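Local coordinates for peptidase M16 inactive domain family protein (PDB 3GWB) that probably acts as the inactive-domain partner in a metal-dependent peptidase of the M16 family, at residues Asp332-Ala335 with Glu336-Asn340; Ala402-Asn405 with Lys406-Val410. All coordinates share one frame; numbering follows the deposited sequence.

Contact 1 (Asp332-Ala335 with Glu336-Asn340); sequences DVFA and EYLKN
The last two turns of helix 323-340, a helix within the M16 inactive-domain region, hold this contact, where Phe334 and Leu338 meet one helical turn apart on the buried side. Phe334 CG lies anti to the backbone N (chi1 179°), which turns the ring so that one face meets Leu338. CG of Leu338 then sits over that face toward the rim, a CH-pi contact 4.3 Å from the centroid of the Phe334 ring. The branch that comes closest is Leu338 CD1, 3.5 Å from Phe334 CZ. The backbone links the same two residues, Leu338 N donating to Phe334 O at 3.1 Å, one of five successive i to i+4 bonds that begin with Glu336 N to Asp332 O at 2.8 Å. Leu276 of helix 266-277 and Val410 also touch the Phe334 ring, and Tyr337 packs on helices 266-277 and 284-292. Replacing Phe334 with an alanine would probably strip Leu338 of its aromatic floor and open a gap facing Leu276 and Val410. On the solvent side the helix finishes with a polar pair: the Glu336 chain bends at chi2 (55°) to bring its carboxylate toward the C-terminal end, where Asn340 ND2, lying close to the carboxylate plane, donates to the syn side of Glu336 OE2; the modelled 2.5 Å between ND2 and OE2 is unusually short and its exact value doubtful.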
ATOM      1  N   ASP A 332      -8.317  -0.866  33.081  1.00 19.88           N
ATOM      2  CA  ASP A 332      -7.597  -0.703  34.343  1.00 20.78           C
ATOM      3  C   ASP A 332      -6.236  -0.078  34.079  1.00 18.63           C
ATOM      4  O   ASP A 332      -5.801   0.801  34.816  1.00 18.39           O
ATOM      5  CB  ASP A 332      -7.396  -2.050  35.050  1.00 24.72           C
ATOM      6  CG  ASP A 332      -8.704  -2.739  35.384  1.00 30.49           C
ATOM      7  OD1 ASP A 332      -9.609  -2.071  35.931  1.00 32.37           O
ATOM      8  OD2 ASP A 332      -8.822  -3.956  35.111  1.00 34.56           O
ATOM      9  N   VAL A 333      -5.559  -0.546  33.036  1.00 16.58           N
ATOM     10  CA  VAL A 333      -4.257   0.001  32.683  1.00 17.15           C
ATOM     11  C   VAL A 333      -4.406   1.479  32.343  1.00 17.46           C
ATOM     12  O   VAL A 333      -3.559   2.299  32.696  1.00 19.21           O
ATOM     13  CB  VAL A 333      -3.658  -0.724  31.465  1.00 17.32           C
ATOM     14  CG1 VAL A 333      -2.438   0.026  30.963  1.00 17.72           C
ATOM     15  CG2 VAL A 333      -3.288  -2.150  31.844  1.00 18.80           C
ATOM     16  N   PHE A 334      -5.484   1.813  31.648  1.00 17.42           N
ATOM     17  CA  PHE A 334      -5.737   3.196  31.266  1.00 18.31           C
ATOM     18  C   PHE A 334      -6.013   4.041  32.507  1.00 18.13           C
ATOM     19  O   PHE A 334      -5.460   5.130  32.666  1.00 16.82           O
ATOM     20  CB  PHE A 334      -6.938   3.270  30.326  1.00 18.15           C
ATOM     21  CG  PHE A 334      -7.283   4.661  29.897  1.00 19.21           C
ATOM     22  CD1 PHE A 334      -6.380   5.414  29.163  1.00 20.33           C
ATOM     23  CD2 PHE A 334      -8.520   5.216  30.215  1.00 20.90           C
ATOM     24  CE1 PHE A 334      -6.694   6.705  28.749  1.00 20.60           C
ATOM     25  CE2 PHE A 334      -8.846   6.508  29.805  1.00 21.54           C
ATOM     26  CZ  PHE A 334      -7.930   7.252  29.070  1.00 22.15           C
ATOM     27  N   ALA A 335      -6.888   3.541  33.374  1.00 17.65           N
ATOM     28  CA  ALA A 335      -7.236   4.257  34.597  1.00 18.89           C
ATOM     29  C   ALA A 335      -5.984   4.489  35.428  1.00 18.14           C
ATOM     30  O   ALA A 335      -5.740   5.597  35.902  1.00 17.83           O
ATOM     31  CB  ALA A 335      -8.254   3.462  35.395  1.00 16.63           C
ATOM     32  N   GLU A 336      -5.197   3.428  35.587  1.00 20.07           N
ATOM     33  CA  GLU A 336      -3.958   3.463  36.351  1.00 21.26           C
ATOM     34  C   GLU A 336      -2.976   4.479  35.771  1.00 20.35           C
ATOM     35  O   GLU A 336      -2.293   5.175  36.515  1.00 20.44           O
ATOM     36  CB  GLU A 336      -3.339   2.058  36.374  1.00 24.27           C
ATOM     37  CG  GLU A 336      -1.873   1.975  36.789  1.00 29.76           C
ATOM     38  CD  GLU A 336      -1.586   2.613  38.134  1.00 34.27           C
ATOM     39  OE1 GLU A 336      -2.358   2.379  39.094  1.00 36.62           O
ATOM     40  OE2 GLU A 336      -0.573   3.341  38.230  1.00 36.48           O
ATOM     41  N   TYR A 337      -2.912   4.570  34.448  1.00 17.47           N
ATOM     42  CA  TYR A 337      -2.012   5.524  33.804  1.00 17.69           C
ATOM     43  C   TYR A 337      -2.421   6.975  34.084  1.00 18.09           C
ATOM     44  O   TYR A 337      -1.576   7.810  34.406  1.00 15.45           O
ATOM     45  CB  TYR A 337      -1.977   5.303  32.290  1.00 18.16           C
ATOM     46  CG  TYR A 337      -0.931   6.140  31.588  1.00 19.55           C
ATOM     47  CD1 TYR A 337       0.427   5.926  31.820  1.00 20.37           C
ATOM     48  CD2 TYR A 337      -1.295   7.153  30.701  1.00 19.25           C
ATOM     49  CE1 TYR A 337       1.401   6.699  31.183  1.00 20.71           C
ATOM     50  CE2 TYR A 337      -0.324   7.937  30.054  1.00 20.53           C
ATOM     51  CZ  TYR A 337       1.023   7.701  30.303  1.00 21.16           C
ATOM     52  OH  TYR A 337       1.998   8.466  29.674  1.00 19.21           O
ATOM     53  N   LEU A 338      -3.711   7.283  33.944  1.00 17.82           N
ATOM     54  CA  LEU A 338      -4.186   8.646  34.188  1.00 20.57           C
ATOM     55  C   LEU A 338      -4.040   9.008  35.657  1.00 21.91           C
ATOM     56  O   LEU A 338      -3.781  10.164  36.003  1.00 23.41           O
ATOM     57  CB  LEU A 338      -5.656   8.796  33.786  1.00 20.42           C
ATOM     58  CG  LEU A 338      -6.000   8.737  32.297  1.00 22.50           C
ATOM     59  CD1 LEU A 338      -7.491   9.011  32.114  1.00 21.23           C
ATOM     60  CD2 LEU A 338      -5.177   9.773  31.536  1.00 22.75           C
ATOM     61  N   LYS A 339      -4.205   8.006  36.511  1.00 21.70           N
ATOM     62  CA  LYS A 339      -4.109   8.184  37.951  1.00 23.59           C
ATOM     63  C   LYS A 339      -2.701   8.506  38.447  1.00 23.98           C
ATOM     64  O   LYS A 339      -2.508   9.467  39.188  1.00 22.32           O
ATOM     65  CB  LYS A 339      -4.621   6.929  38.660  1.00 24.78           C
ATOM     66  CG  LYS A 339      -4.549   6.989  40.180  1.00 29.41           C
ATOM     67  CD  LYS A 339      -5.032   5.685  40.801  1.00 31.68           C
ATOM     68  CE  LYS A 339      -4.915   5.706  42.319  1.00 32.80           C
ATOM     69  NZ  LYS A 339      -5.758   6.772  42.930  1.00 33.52           N
ATOM     70  N   ASN A 340      -1.713   7.712  38.043  1.00 24.03           N
ATOM     71  CA  ASN A 340      -0.352   7.933  38.517  1.00 24.28           C
ATOM     72  C   ASN A 340       0.610   8.577  37.539  1.00 23.74           C
ATOM     73  O   ASN A 340       1.687   9.020  37.932  1.00 22.73           O
ATOM     74  CB  ASN A 340       0.241   6.619  39.021  1.00 25.37           C
ATOM     75  CG  ASN A 340      -0.472   6.109  40.249  1.00 28.86           C
ATOM     76  OD1 ASN A 340      -0.778   6.881  41.156  1.00 31.14           O
ATOM     77  ND2 ASN A 340      -0.739   4.808  40.293  1.00 28.38           N
TER

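Contact 2 (Ala402-Asn405 with Lys406-Val410)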
ATOM      1  N   ALA A 402      -0.770  15.800  34.139  1.00 16.23           N
ATOM      2  CA  ALA A 402      -1.798  16.829  34.198  1.00 16.04           C
ATOM      3  C   ALA A 402      -2.516  16.969  32.866  1.00 16.00           C
ATOM      4  O   ALA A 402      -3.748  17.020  32.823  1.00 15.57           O
ATOM      5  CB  ALA A 402      -1.191  18.162  34.598  1.00 18.33           C
ATOM      6  N   ALA A 403      -1.744  17.028  31.785  1.00 15.61           N
ATOM      7  CA  ALA A 403      -2.300  17.177  30.446  1.00 17.09           C
ATOM      8  C   ALA A 403      -3.229  16.029  30.075  1.00 17.62           C
ATOM      9  O   ALA A 403      -4.334  16.257  29.598  1.00 19.23           O
ATOM     10  CB  ALA A 403      -1.170  17.292  29.418  1.00 17.22           C
HETATM   11  N   MSE A 404      -2.780  14.797  30.295  1.00 18.18           N
HETATM   12  CA  MSE A 404      -3.600  13.635  29.969  1.00 16.71           C
HETATM   13  C   MSE A 404      -4.901  13.653  30.768  1.00 17.61           C
HETATM   14  O   MSE A 404      -5.961  13.304  30.245  1.00 17.43           O
HETATM   15  CB  MSE A 404      -2.833  12.339  30.246  1.00 15.23           C
HETATM   16  CG  MSE A 404      -1.623  12.105  29.320  1.00 14.52           C
HETATM   17 SE   MSE A 404      -2.024  11.851  27.559  1.00 10.30          SE
HETATM   18  CE  MSE A 404      -2.482  10.169  27.566  1.00 15.65           C
ATOM     19  N   ASN A 405      -4.818  14.062  32.033  1.00 17.95           N
ATOM     20  CA  ASN A 405      -6.002  14.134  32.884  1.00 19.36           C
ATOM     21  C   ASN A 405      -6.903  15.305  32.496  1.00 19.23           C
ATOM     22  O   ASN A 405      -8.112  15.278  32.733  1.00 17.63           O
ATOM     23  CB  ASN A 405      -5.600  14.266  34.356  1.00 21.25           C
ATOM     24  CG  ASN A 405      -5.310  12.927  35.007  1.00 22.28           C
ATOM     25  OD1 ASN A 405      -4.193  12.667  35.454  1.00 26.43           O
ATOM     26  ND2 ASN A 405      -6.323  12.067  35.068  1.00 23.24           N
ATOM     27  N   LYS A 406      -6.317  16.332  31.894  1.00 18.88           N
ATOM     28  CA  LYS A 406      -7.086  17.502  31.492  1.00 20.96           C
ATOM     29  C   LYS A 406      -7.900  17.254  30.222  1.00 20.89           C
ATOM     30  O   LYS A 406      -8.893  17.933  29.969  1.00 22.84           O
ATOM     31  CB  LYS A 406      -6.147  18.692  31.276  1.00 23.10           C
ATOM     32  CG  LYS A 406      -6.838  19.988  30.871  1.00 25.56           C
ATOM     33  CD  LYS A 406      -5.800  21.073  30.608  1.00 29.09           C
ATOM     34  CE  LYS A 406      -6.443  22.373  30.172  1.00 32.90           C
ATOM     35  NZ  LYS A 406      -5.419  23.390  29.791  1.00 33.69           N
ATOM     36  N   HIS A 407      -7.495  16.266  29.434  1.00 20.10           N
ATOM     37  CA  HIS A 407      -8.188  15.984  28.187  1.00 21.00           C
ATOM     38  C   HIS A 407      -8.875  14.626  28.115  1.00 20.67           C
ATOM     39  O   HIS A 407      -9.671  14.381  27.208  1.00 21.58           O
ATOM     40  CB  HIS A 407      -7.203  16.134  27.028  1.00 22.25           C
ATOM     41  CG  HIS A 407      -6.678  17.528  26.868  1.00 24.43           C
ATOM     42  ND1 HIS A 407      -7.445  18.555  26.369  1.00 24.10           N
ATOM     43  CD2 HIS A 407      -5.478  18.071  27.184  1.00 26.05           C
ATOM     44  CE1 HIS A 407      -6.744  19.677  26.384  1.00 25.22           C
ATOM     45  NE2 HIS A 407      -5.546  19.407  26.876  1.00 26.03           N
ATOM     46  N   LEU A 408      -8.582  13.750  29.070  1.00 19.17           N
ATOM     47  CA  LEU A 408      -9.178  12.418  29.081  1.00 18.67           C
ATOM     48  C   LEU A 408      -9.758  12.069  30.441  1.00 19.92           C
ATOM     49  O   LEU A 408      -9.264  12.519  31.467  1.00 18.87           O
ATOM     50  CB  LEU A 408      -8.133  11.372  28.706  1.00 18.40           C
ATOM     51  CG  LEU A 408      -7.512  11.483  27.316  1.00 17.67           C
ATOM     52  CD1 LEU A 408      -6.395  10.457  27.187  1.00 18.05           C
ATOM     53  CD2 LEU A 408      -8.587  11.268  26.253  1.00 16.32           C
ATOM     54  N   ASN A 409     -10.799  11.245  30.437  1.00 20.85           N
ATOM     55  CA  ASN A 409     -11.456  10.826  31.667  1.00 21.41           C
ATOM     56  C   ASN A 409     -11.961   9.406  31.475  1.00 22.15           C
ATOM     57  O   ASN A 409     -12.578   9.091  30.458  1.00 23.90           O
ATOM     58  CB  ASN A 409     -12.624  11.767  31.975  1.00 24.71           C
ATOM     59  CG  ASN A 409     -13.279  11.478  33.312  1.00 27.30           C
ATOM     60  OD1 ASN A 409     -13.789  10.379  33.550  1.00 29.36           O
ATOM     61  ND2 ASN A 409     -13.273  12.473  34.196  1.00 27.53           N
ATOM     62  N   VAL A 410     -11.700   8.545  32.451  1.00 22.55           N
ATOM     63  CA  VAL A 410     -12.129   7.156  32.361  1.00 23.79           C
ATOM     64  C   VAL A 410     -13.647   6.985  32.273  1.00 23.73           C
ATOM     65  O   VAL A 410     -14.127   5.988  31.734  1.00 23.38           O
ATOM     66  CB  VAL A 410     -11.608   6.329  33.563  1.00 23.15           C
ATOM     67  CG1 VAL A 410     -10.089   6.313  33.554  1.00 25.17           C
ATOM     68  CG2 VAL A 410     -12.132   6.909  34.868  1.00 23.31           C
TER
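CG of both Met404, a selenomethionine, and Leu408 stands anti to its own carbonyl carbon (chi1 -67° and -62°), and the two side chains, four residues apart at the helix end, run side by side in the same direction. Further bends at chi2 and chi3 of Met404 carry its methyl to Leu408, where CE of Met404 lies 3.9 Å from Leu408 CD1. Leu408 CB also rests 3.3 Å from Met404 O, the same carbonyl that accepts Leu408 N at 2.9 Å. This is the C-terminal end of helix 397-407: Leu408 leaves helical geometry with psi near 150°, and the chain runs on toward strand 414-419. The last turn is bonded in a mixed pattern. Lys406 N donates to Ala402 O at 2.8 Å and more weakly to Ala403 O, while His407 N has weak bonds to both Ala403 O and Met404 O. Met404 also packs against Tyr337 and Leu338 of helix 323-340, and Ala403 against Ala268 and Val269. The His407 ring brings CD2 to 3.2 Å from Ala403 O, approaching obliquely, and Lys406 CG lies over one face of the ring near its rim. Next to CD2 in the ring, His407 NE2 is hydrogen-bonded to Asp265 OD2.

From the N terminus, the chain first reaches contact 1 at the end of helix 323-340, then passes through helices 344-356, 365-377 and 384-394 before contact 2 finishes helix 397-407. Each joins residues three or four apart in one continuous stretch, so neither closes a long loop; they follow in series, without nesting or crossing. The centres of contact 1 and contact 2 lie about 10 Å apart. Leu338 CD2 packs 3.7 Å from Met404 CB, and beyond helix 397-407 Val410 CG1 reaches back to within 3.8 Å of Phe334 CD2. Helix 266-277 touches residues of both, so helices 266-277, 323-340 and 397-407 pack together before the chain goes on to strand 414-419.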